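Long-range contact in SusD family protein (Bacteroides uniformis, PDB 7KV1), which probably binds beta-glucan at the cell surface of a gut bacterium, as a SusD-like glycan-binding protein: residues T310-L315 with Q379-Y384. Residues are numbered along the deposited sequence; the frame is centred on the assembly and turned at random.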
ATOM      1  N   THR A 310      10.281   0.934 -12.558  1.00 28.23           N
ATOM      2  CA  THR A 310      10.398   0.532 -11.134  1.00 27.01           C
ATOM      3  C   THR A 310      11.443  -0.566 -11.032  1.00 24.20           C
ATOM      4  O   THR A 310      11.522  -1.382 -11.969  1.00 27.68           O
ATOM      5  CB  THR A 310       9.070   0.029 -10.542  1.00 28.89           C
ATOM      6  OG1 THR A 310       9.378  -0.566  -9.281  1.00 28.72           O
ATOM      7  CG2 THR A 310       8.362  -0.987 -11.414  1.00 27.23           C
ATOM      8  N   VAL A 311      12.183  -0.592  -9.925  1.00 23.12           N
ATOM      9  CA  VAL A 311      13.233  -1.613  -9.649  1.00 25.21           C
ATOM     10  C   VAL A 311      12.583  -2.849  -9.013  1.00 24.44           C
ATOM     11  O   VAL A 311      13.280  -3.869  -8.790  1.00 23.01           O
ATOM     12  CB  VAL A 311      14.326  -1.007  -8.742  1.00 28.87           C
ATOM     13  CG1 VAL A 311      13.826  -0.702  -7.339  1.00 28.18           C
ATOM     14  CG2 VAL A 311      15.550  -1.881  -8.660  1.00 28.27           C
ATOM     15  N   LEU A 312      11.295  -2.764  -8.683  1.00 24.21           N
ATOM     16  CA  LEU A 312      10.686  -3.764  -7.779  1.00 23.66           C
ATOM     17  C   LEU A 312      10.937  -5.166  -8.333  1.00 21.99           C
ATOM     18  O   LEU A 312      11.320  -6.066  -7.588  1.00 20.96           O
ATOM     19  CB  LEU A 312       9.197  -3.464  -7.593  1.00 22.02           C
ATOM     20  CG  LEU A 312       8.405  -4.624  -7.004  1.00 23.60           C
ATOM     21  CD1 LEU A 312       8.901  -4.968  -5.604  1.00 24.96           C
ATOM     22  CD2 LEU A 312       6.929  -4.274  -6.968  1.00 23.87           C
ATOM     23  N   PRO A 313      10.702  -5.447  -9.629  1.00 20.10           N
ATOM     24  CA  PRO A 313      10.912  -6.804 -10.145  1.00 22.68           C
ATOM     25  C   PRO A 313      12.367  -7.293 -10.010  1.00 21.46           C
ATOM     26  O   PRO A 313      12.592  -8.486  -9.787  1.00 22.35           O
ATOM     27  CB  PRO A 313      10.419  -6.713 -11.611  1.00 22.31           C
ATOM     28  CG  PRO A 313       9.478  -5.544 -11.601  1.00 20.99           C
ATOM     29  CD  PRO A 313      10.087  -4.558 -10.620  1.00 21.23           C
ATOM     30  N   THR A 314      13.329  -6.369  -9.988  1.00 23.30           N
ATOM     31  CA  THR A 314      14.739  -6.731  -9.723  1.00 22.83           C
ATOM     32  C   THR A 314      14.868  -7.156  -8.265  1.00 21.39           C
ATOM     33  O   THR A 314      15.535  -8.163  -8.019  1.00 22.80           O
ATOM     34  CB  THR A 314      15.710  -5.594 -10.037  1.00 23.87           C
ATOM     35  OG1 THR A 314      15.632  -5.382 -11.451  1.00 23.82           O
ATOM     36  CG2 THR A 314      17.120  -5.913  -9.573  1.00 22.42           C
ATOM     37  N   LEU A 315      14.247  -6.424  -7.345  1.00 19.71           N
ATOM     38  CA  LEU A 315      14.403  -6.671  -5.890  1.00 21.21           C
ATOM     39  C   LEU A 315      13.933  -8.090  -5.541  1.00 20.67           C
ATOM     40  O   LEU A 315      14.636  -8.761  -4.726  1.00 20.29           O
ATOM     41  CB  LEU A 315      13.626  -5.608  -5.095  1.00 22.50           C
ATOM     42  CG  LEU A 315      14.101  -4.167  -5.291  1.00 23.35           C
ATOM     43  CD1 LEU A 315      13.260  -3.180  -4.510  1.00 24.98           C
ATOM     44  CD2 LEU A 315      15.570  -4.005  -4.947  1.00 27.54           C
ATOM     45  N   GLN A 379       4.502 -13.645  -8.085  1.00 20.89           N
ATOM     46  CA  GLN A 379       4.184 -13.627  -9.535  1.00 21.22           C
ATOM     47  C   GLN A 379       3.658 -12.245  -9.950  1.00 20.49           C
ATOM     48  O   GLN A 379       3.868 -11.858 -11.091  1.00 23.03           O
ATOM     49  CB  GLN A 379       3.210 -14.769  -9.815  1.00 22.06           C
ATOM     50  CG  GLN A 379       2.660 -14.751 -11.231  1.00 23.09           C
ATOM     51  CD  GLN A 379       3.661 -15.240 -12.245  1.00 23.68           C
ATOM     52  OE1 GLN A 379       4.481 -16.116 -11.964  1.00 24.70           O
ATOM     53  NE2 GLN A 379       3.577 -14.678 -13.443  1.00 23.82           N
ATOM     54  N   LYS A 380       2.959 -11.523  -9.079  1.00 22.04           N
ATOM     55  CA  LYS A 380       2.180 -10.323  -9.476  1.00 20.26           C
ATOM     56  C   LYS A 380       3.114  -9.281 -10.098  1.00 22.89           C
ATOM     57  O   LYS A 380       2.638  -8.520 -10.991  1.00 19.96           O
ATOM     58  CB  LYS A 380       1.443  -9.743  -8.266  1.00 19.66           C
ATOM     59  CG  LYS A 380       0.264 -10.596  -7.816  1.00 20.42           C
ATOM     60  CD  LYS A 380      -0.497  -9.997  -6.644  1.00 18.85           C
ATOM     61  CE  LYS A 380      -1.671 -10.856  -6.222  1.00 19.00           C
ATOM     62  NZ  LYS A 380      -2.156 -10.430  -4.887  1.00 18.71           N
ATOM     63  N   TYR A 381       4.357  -9.189  -9.593  1.00 21.88           N
ATOM     64  CA  TYR A 381       5.335  -8.164 -10.020  1.00 22.66           C
ATOM     65  C   TYR A 381       6.648  -8.841 -10.436  1.00 20.63           C
ATOM     66  O   TYR A 381       7.687  -8.207 -10.317  1.00 21.13           O
ATOM     67  CB  TYR A 381       5.507  -7.101  -8.918  1.00 21.24           C
ATOM     68  CG  TYR A 381       4.260  -6.295  -8.633  1.00 23.22           C
ATOM     69  CD1 TYR A 381       3.827  -5.317  -9.517  1.00 22.77           C
ATOM     70  CD2 TYR A 381       3.541  -6.465  -7.454  1.00 22.07           C
ATOM     71  CE1 TYR A 381       2.694  -4.559  -9.259  1.00 24.39           C
ATOM     72  CE2 TYR A 381       2.407  -5.713  -7.183  1.00 22.02           C
ATOM     73  CZ  TYR A 381       1.980  -4.752  -8.089  1.00 22.10           C
ATOM     74  OH  TYR A 381       0.875  -3.980  -7.855  1.00 22.13           O
ATOM     75  N   ARG A 382       6.589 -10.062 -10.971  1.00 20.12           N
ATOM     76  CA  ARG A 382       7.801 -10.783 -11.394  1.00 20.71           C
ATOM     77  C   ARG A 382       8.378 -10.102 -12.637  1.00 22.03           C
ATOM     78  O   ARG A 382       7.683  -9.425 -13.401  1.00 18.80           O
ATOM     79  CB  ARG A 382       7.538 -12.276 -11.588  1.00 23.44           C
ATOM     80  CG  ARG A 382       6.629 -12.611 -12.759  1.00 24.73           C
ATOM     81  CD  ARG A 382       7.036 -13.953 -13.303  1.00 27.96           C
ATOM     82  NE  ARG A 382       8.279 -13.848 -14.035  1.00 27.87           N
ATOM     83  CZ  ARG A 382       8.870 -14.850 -14.672  1.00 29.77           C
ATOM     84  NH1 ARG A 382       8.362 -16.067 -14.659  1.00 27.87           N
ATOM     85  NH2 ARG A 382      10.002 -14.627 -15.303  1.00 34.43           N
ATOM     86  N   PRO A 383       9.710 -10.193 -12.827  1.00 21.71           N
ATOM     87  CA  PRO A 383      10.352  -9.605 -13.996  1.00 22.48           C
ATOM     88  C   PRO A 383      10.048 -10.449 -15.243  1.00 21.76           C
ATOM     89  O   PRO A 383      10.034 -11.686 -15.134  1.00 23.61           O
ATOM     90  CB  PRO A 383      11.850  -9.630 -13.668  1.00 22.32           C
ATOM     91  CG  PRO A 383      11.975 -10.815 -12.722  1.00 21.93           C
ATOM     92  CD  PRO A 383      10.678 -10.836 -11.930  1.00 23.36           C
ATOM     93  N   TYR A 384       9.829  -9.744 -16.350  1.00 22.73           N
ATOM     94  CA  TYR A 384       9.721 -10.255 -17.743  1.00 26.63           C
ATOM     95  C   TYR A 384      10.543  -9.374 -18.685  1.00 26.04           C
ATOM     96  O   TYR A 384      10.423  -8.149 -18.562  1.00 27.11           O
ATOM     97  CB  TYR A 384       8.268 -10.203 -18.218  1.00 26.57           C
ATOM     98  CG  TYR A 384       7.412 -11.291 -17.637  1.00 28.25           C
ATOM     99  CD1 TYR A 384       7.663 -12.613 -17.942  1.00 30.23           C
ATOM    100  CD2 TYR A 384       6.392 -11.009 -16.752  1.00 28.42           C
ATOM    101  CE1 TYR A 384       6.899 -13.632 -17.411  1.00 33.77           C
ATOM    102  CE2 TYR A 384       5.611 -12.015 -16.217  1.00 27.58           C
ATOM    103  CZ  TYR A 384       5.870 -13.322 -16.541  1.00 30.56           C
ATOM    104  OH  TYR A 384       5.140 -14.325 -16.015  1.00 35.28           O
TER
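Two nitrogens of one guanidinium grip the carbonyl oxygen of Pro383: Arg382 NH2 lies 2.9 Å from Pro383 O, nearly along the C=O axis, and NE of the same side chain approaches from above the carbonyl plane. Both bonds lie close to the guanidinium plane, and the ring of Tyr384 covers one of its faces, with CE1 of Tyr384 over the centre. Arg382, whose CB points away from residues 310-315, also forms a salt bridge from NH1 to Asp324 and a cation-pi contact with Trp359. Tyr381 and Pro383 meet the short helix 312-315, where Leu312 N donates to Thr310 OG1 (3.0 Å), a capping bond; that hydroxyl is also hydrogen-bonded to Asp62. Leu312, its CG anti to the backbone N (chi1 164°), brings CD2 to 3.7 Å from both CB and CG of Tyr381, crossing the ring obliquely at its root. The phenol leads away, and its OH bonds to Arg404 N at strand 403-407. Pro313 CB meets Pro383 CB at 3.8 Å, and Pro383 CD lies 3.7 Å from Pro313 O. Tyr381 O is buried without a hydrogen-bond partner, against Pro313 CB (3.4 Å) and a bent CA-H...O contact from Pro313. Within this SusD-family region, helix and loop thus meet without a mutual hydrogen bond, so their fit rests on shape and burial, and Tyr381 O probably carries a desolvation cost.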